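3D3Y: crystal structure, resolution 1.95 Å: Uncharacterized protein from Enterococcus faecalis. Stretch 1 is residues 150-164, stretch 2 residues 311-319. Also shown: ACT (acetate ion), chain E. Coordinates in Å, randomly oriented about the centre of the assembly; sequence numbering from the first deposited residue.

Stretch 1 (150-164) KQTYASLALQSVYFN
Stretch 2, residues 311-319: FRGFMTVQT

How do the two backbones lie? Residues 150-162 form a regular helix, and residues 314-319 form a strand running roughly against it at 146°, with the axes approaching to 9.7 Å. The stretches bury 503 Å² between them, both sides summed. In register, Ser155 CA lies 7.3 Å from Gln318 CA, and Tyr162 CA lies 9.0 Å from Phe314 CA. Strand alternation aims Phe314, Thr316 and Gln318 toward the helix and Met315 (selenomethionine), Val317 and Thr319 away. Before the strand, Gly313 takes phi/psi 63/46, a positive phi that favours glycine.

What packs the aromatic end? Phe314, chi1 p (86°), has Phe163 over one ring face and acetate over the opposite face, while the Tyr162 ring lies alongside. Tyr162 (chi1 t, chi2 84°) lays its ring nearly parallel to that of Phe314, at 20°, but slid so that they barely overlap; Tyr162 CZ is 3.6 Å from Phe314 CB. Phe163, just past the helix with phi/psi -95/27, has chi1 m and chi2 -72° and turns its edge to one Phe314 face, the planes at 80° and Phe163 CZ 3.5 Å from Phe314 CE2. The tyrosine hydroxyl need not go unsatisfied: a water lies 2.7 Å from Tyr162 OH and donates to Arg312 O at 2.8 Å.

How is the buried arginine accommodated? With chi angles m, t, m and 168°, Arg312 reaches Gln159, donating from NH2 to Gln159 OE1 at 2.8 Å and 164°. Gln159 (m, t, chi3 37°) presents that oxygen at the guanidinium edge, while Phe163 CE2 covers one face, 3.3 Å from Arg312 NH1.

What continues the contact along the strand? Threonine suits a mixed setting: Thr316, chi1 p, offers its methyl CG2 to buried Leu158 (t, p), whose CD2 lies 3.7 Å away, while its hydroxyl OG1 donates to acetate O at 2.8 Å. Extended Gln318 (m, t, chi3 50°) brings NE2 within 3.8 Å of Ser155 OG, and a water bridges Gln318 OE1 (2.5 Å) and Gln151 O (2.6 Å).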

# COMPACT_ATOMS: atom_id res chain seq x y z
N LYS A 150 18.42 -6.66 -2.27
CA LYS A 150 19.14 -5.39 -2.38
C LYS A 150 18.43 -4.31 -3.19
O LYS A 150 18.63 -3.11 -2.95
CB LYS A 150 20.56 -5.61 -2.88
CG LYS A 150 21.42 -6.45 -1.93
CD LYS A 150 21.35 -5.90 -0.51
CE LYS A 150 22.15 -6.79 0.43
NZ LYS A 150 21.93 -6.39 1.84
N GLN A 151 17.60 -4.72 -4.14
CA GLN A 151 16.74 -3.77 -4.85
C GLN A 151 15.74 -3.13 -3.89
O GLN A 151 15.59 -1.92 -3.89
CB GLN A 151 16.05 -4.42 -6.07
CG GLN A 151 14.81 -3.64 -6.63
CD GLN A 151 14.50 -3.94 -8.10
OE1 GLN A 151 15.01 -4.90 -8.68
NE2 GLN A 151 13.66 -3.11 -8.71
N THR A 152 15.07 -3.95 -3.08
CA THR A 152 14.12 -3.49 -2.09
C THR A 152 14.83 -2.62 -1.07
O THR A 152 14.37 -1.52 -0.77
CB THR A 152 13.36 -4.66 -1.39
OG1 THR A 152 12.78 -5.49 -2.39
CG2 THR A 152 12.24 -4.13 -0.51
N TYR A 153 15.98 -3.08 -0.57
CA TYR A 153 16.74 -2.29 0.39
C TYR A 153 17.05 -0.87 -0.15
O TYR A 153 16.83 0.13 0.54
CB TYR A 153 18.04 -3.01 0.79
CG TYR A 153 18.86 -2.14 1.73
CD1 TYR A 153 18.46 -1.98 3.06
CD2 TYR A 153 19.96 -1.43 1.29
CE1 TYR A 153 19.16 -1.16 3.92
CE2 TYR A 153 20.68 -0.62 2.14
CZ TYR A 153 20.27 -0.48 3.46
OH TYR A 153 20.97 0.33 4.33
N ALA A 154 17.57 -0.81 -1.38
CA ALA A 154 17.98 0.45 -1.99
C ALA A 154 16.78 1.36 -2.24
O ALA A 154 16.93 2.59 -2.19
CB ALA A 154 18.75 0.19 -3.27
N SER A 155 15.60 0.78 -2.47
CA SER A 155 14.37 1.56 -2.65
C SER A 155 13.93 2.19 -1.34
O SER A 155 13.58 3.36 -1.27
CB SER A 155 13.23 0.68 -3.16
OG SER A 155 12.07 1.50 -3.35
N LEU A 156 13.94 1.40 -0.29
CA LEU A 156 13.66 1.91 1.05
C LEU A 156 14.67 2.98 1.50
O LEU A 156 14.29 3.97 2.14
CB LEU A 156 13.61 0.75 2.05
CG LEU A 156 12.50 -0.26 1.80
CD1 LEU A 156 12.85 -1.52 2.57
CD2 LEU A 156 11.13 0.29 2.21
N ALA A 157 15.94 2.77 1.18
CA ALA A 157 16.98 3.72 1.56
C ALA A 157 16.80 5.03 0.80
O ALA A 157 17.03 6.11 1.35
CB ALA A 157 18.38 3.15 1.30
N LEU A 158 16.41 4.94 -0.47
CA LEU A 158 16.11 6.14 -1.24
C LEU A 158 14.98 6.91 -0.56
O LEU A 158 15.07 8.12 -0.38
CB LEU A 158 15.71 5.78 -2.68
CG LEU A 158 15.23 6.95 -3.55
CD1 LEU A 158 16.41 7.85 -3.87
CD2 LEU A 158 14.60 6.37 -4.82
N GLN A 159 13.92 6.19 -0.21
CA GLN A 159 12.80 6.82 0.49
C GLN A 159 13.20 7.51 1.80
O GLN A 159 12.71 8.63 2.10
CB GLN A 159 11.65 5.82 0.65
CG GLN A 159 10.95 5.57 -0.69
CD GLN A 159 9.70 4.69 -0.60
OE1 GLN A 159 8.93 4.76 0.36
NE2 GLN A 159 9.49 3.88 -1.63
N SER A 160 14.11 6.89 2.57
CA SER A 160 14.61 7.52 3.82
C SER A 160 15.28 8.85 3.55
O SER A 160 15.16 9.76 4.36
CB SER A 160 15.61 6.64 4.56
OG SER A 160 14.95 5.56 5.17
N VAL A 161 16.00 8.95 2.43
CA VAL A 161 16.69 10.18 2.06
C VAL A 161 15.65 11.18 1.58
O VAL A 161 15.60 12.31 2.10
CB VAL A 161 17.76 9.97 0.96
CG1 VAL A 161 18.45 11.30 0.61
CG2 VAL A 161 18.79 8.97 1.45
N TYR A 162 14.82 10.77 0.63
CA TYR A 162 13.79 11.69 0.09
C TYR A 162 12.93 12.29 1.21
O TYR A 162 12.69 13.50 1.24
CB TYR A 162 12.91 11.02 -1.01
CG TYR A 162 11.86 11.98 -1.58
CD1 TYR A 162 12.19 12.87 -2.59
CD2 TYR A 162 10.57 12.05 -1.03
CE1 TYR A 162 11.24 13.78 -3.10
CE2 TYR A 162 9.61 12.97 -1.52
CZ TYR A 162 9.96 13.81 -2.56
OH TYR A 162 9.04 14.73 -3.06
N PHE A 163 12.46 11.44 2.12
CA PHE A 163 11.58 11.84 3.23
C PHE A 163 12.30 12.14 4.54
O PHE A 163 11.74 12.00 5.63
CB PHE A 163 10.55 10.73 3.48
CG PHE A 163 9.60 10.51 2.33
CD1 PHE A 163 8.60 11.46 2.05
CD2 PHE A 163 9.69 9.35 1.55
CE1 PHE A 163 7.70 11.26 1.01
CE2 PHE A 163 8.79 9.13 0.48
CZ PHE A 163 7.79 10.10 0.21
N ASN A 164 13.54 12.56 4.43
CA ASN A 164 14.40 12.68 5.59
C ASN A 164 13.88 13.76 6.53
O ASN A 164 14.17 13.72 7.72
CB ASN A 164 15.81 13.02 5.14
CG ASN A 164 16.85 12.70 6.18
OD1 ASN A 164 16.59 11.96 7.14
ND2 ASN A 164 18.06 13.25 6.01
N PHE A 311 -0.06 9.61 -3.80
CA PHE A 311 -0.47 10.02 -2.46
C PHE A 311 0.64 10.75 -1.66
O PHE A 311 0.35 11.50 -0.71
CB PHE A 311 -1.09 8.81 -1.71
CG PHE A 311 -2.40 8.32 -2.35
CD1 PHE A 311 -3.62 8.60 -1.76
CD2 PHE A 311 -2.39 7.65 -3.57
CE1 PHE A 311 -4.82 8.18 -2.37
CE2 PHE A 311 -3.59 7.26 -4.20
CZ PHE A 311 -4.78 7.50 -3.59
N ARG A 312 1.89 10.59 -2.08
CA ARG A 312 3.01 11.28 -1.43
C ARG A 312 3.76 12.21 -2.39
O ARG A 312 4.77 12.78 -2.00
CB ARG A 312 3.99 10.28 -0.75
CG ARG A 312 3.37 9.46 0.37
CD ARG A 312 4.39 8.57 1.08
NE ARG A 312 4.95 7.54 0.23
CZ ARG A 312 6.02 6.81 0.58
NH1 ARG A 312 6.62 7.04 1.75
NH2 ARG A 312 6.46 5.88 -0.23
N GLY A 313 3.27 12.35 -3.63
CA GLY A 313 3.77 13.36 -4.60
C GLY A 313 5.23 13.24 -5.04
O GLY A 313 5.95 14.25 -5.14
N PHE A 314 5.65 12.03 -5.36
CA PHE A 314 7.00 11.77 -5.77
C PHE A 314 7.06 10.60 -6.73
O PHE A 314 6.08 9.86 -6.92
CB PHE A 314 7.93 11.62 -4.55
CG PHE A 314 8.00 10.23 -3.96
CD1 PHE A 314 9.18 9.52 -4.02
CD2 PHE A 314 6.90 9.65 -3.31
CE1 PHE A 314 9.28 8.23 -3.47
CE2 PHE A 314 6.99 8.36 -2.76
CZ PHE A 314 8.17 7.65 -2.85
N MSE A 315 8.19 10.46 -7.40
CA MSE A 315 8.43 9.54 -8.49
C MSE A 315 9.84 9.04 -8.26
O MSE A 315 10.64 9.81 -7.85
CB MSE A 315 8.43 10.35 -9.78
CG MSE A 315 8.08 9.71 -11.06
SE MSE A 315 9.33 9.77 -12.47
CE MSE A 315 10.80 9.35 -11.55
N THR A 316 10.13 7.77 -8.54
CA THR A 316 11.48 7.22 -8.36
C THR A 316 11.92 6.51 -9.63
O THR A 316 11.08 6.01 -10.41
CB THR A 316 11.56 6.20 -7.21
OG1 THR A 316 10.80 5.05 -7.56
CG2 THR A 316 11.04 6.76 -5.90
N VAL A 317 13.23 6.52 -9.84
CA VAL A 317 13.86 5.76 -10.86
C VAL A 317 14.78 4.84 -10.09
O VAL A 317 15.51 5.29 -9.20
CB VAL A 317 14.67 6.66 -11.84
CG1 VAL A 317 15.61 5.81 -12.76
CG2 VAL A 317 13.74 7.49 -12.72
N GLN A 318 14.73 3.55 -10.42
CA GLN A 318 15.58 2.56 -9.79
C GLN A 318 16.39 1.83 -10.87
O GLN A 318 15.81 1.39 -11.86
CB GLN A 318 14.71 1.54 -9.06
CG GLN A 318 13.92 2.14 -7.89
CD GLN A 318 13.07 1.07 -7.23
OE1 GLN A 318 13.55 -0.02 -6.88
NE2 GLN A 318 11.79 1.37 -7.09
N THR A 319 17.71 1.72 -10.67
CA THR A 319 18.59 1.01 -11.60
C THR A 319 19.51 0.02 -10.85
O THR A 319 19.83 0.23 -9.68
CB THR A 319 19.46 2.01 -12.44
OG1 THR A 319 20.47 2.61 -11.63
CG2 THR A 319 18.59 3.16 -13.06
C ACT E . 7.77 4.58 -5.49
O ACT E . 8.87 4.02 -5.78
OXT ACT E . 7.35 5.54 -6.22
CH3 ACT E . 7.00 4.12 -4.29
O HOH W 1 15.81 -0.20 -5.84
O HOH W 2 6.76 14.67 -1.62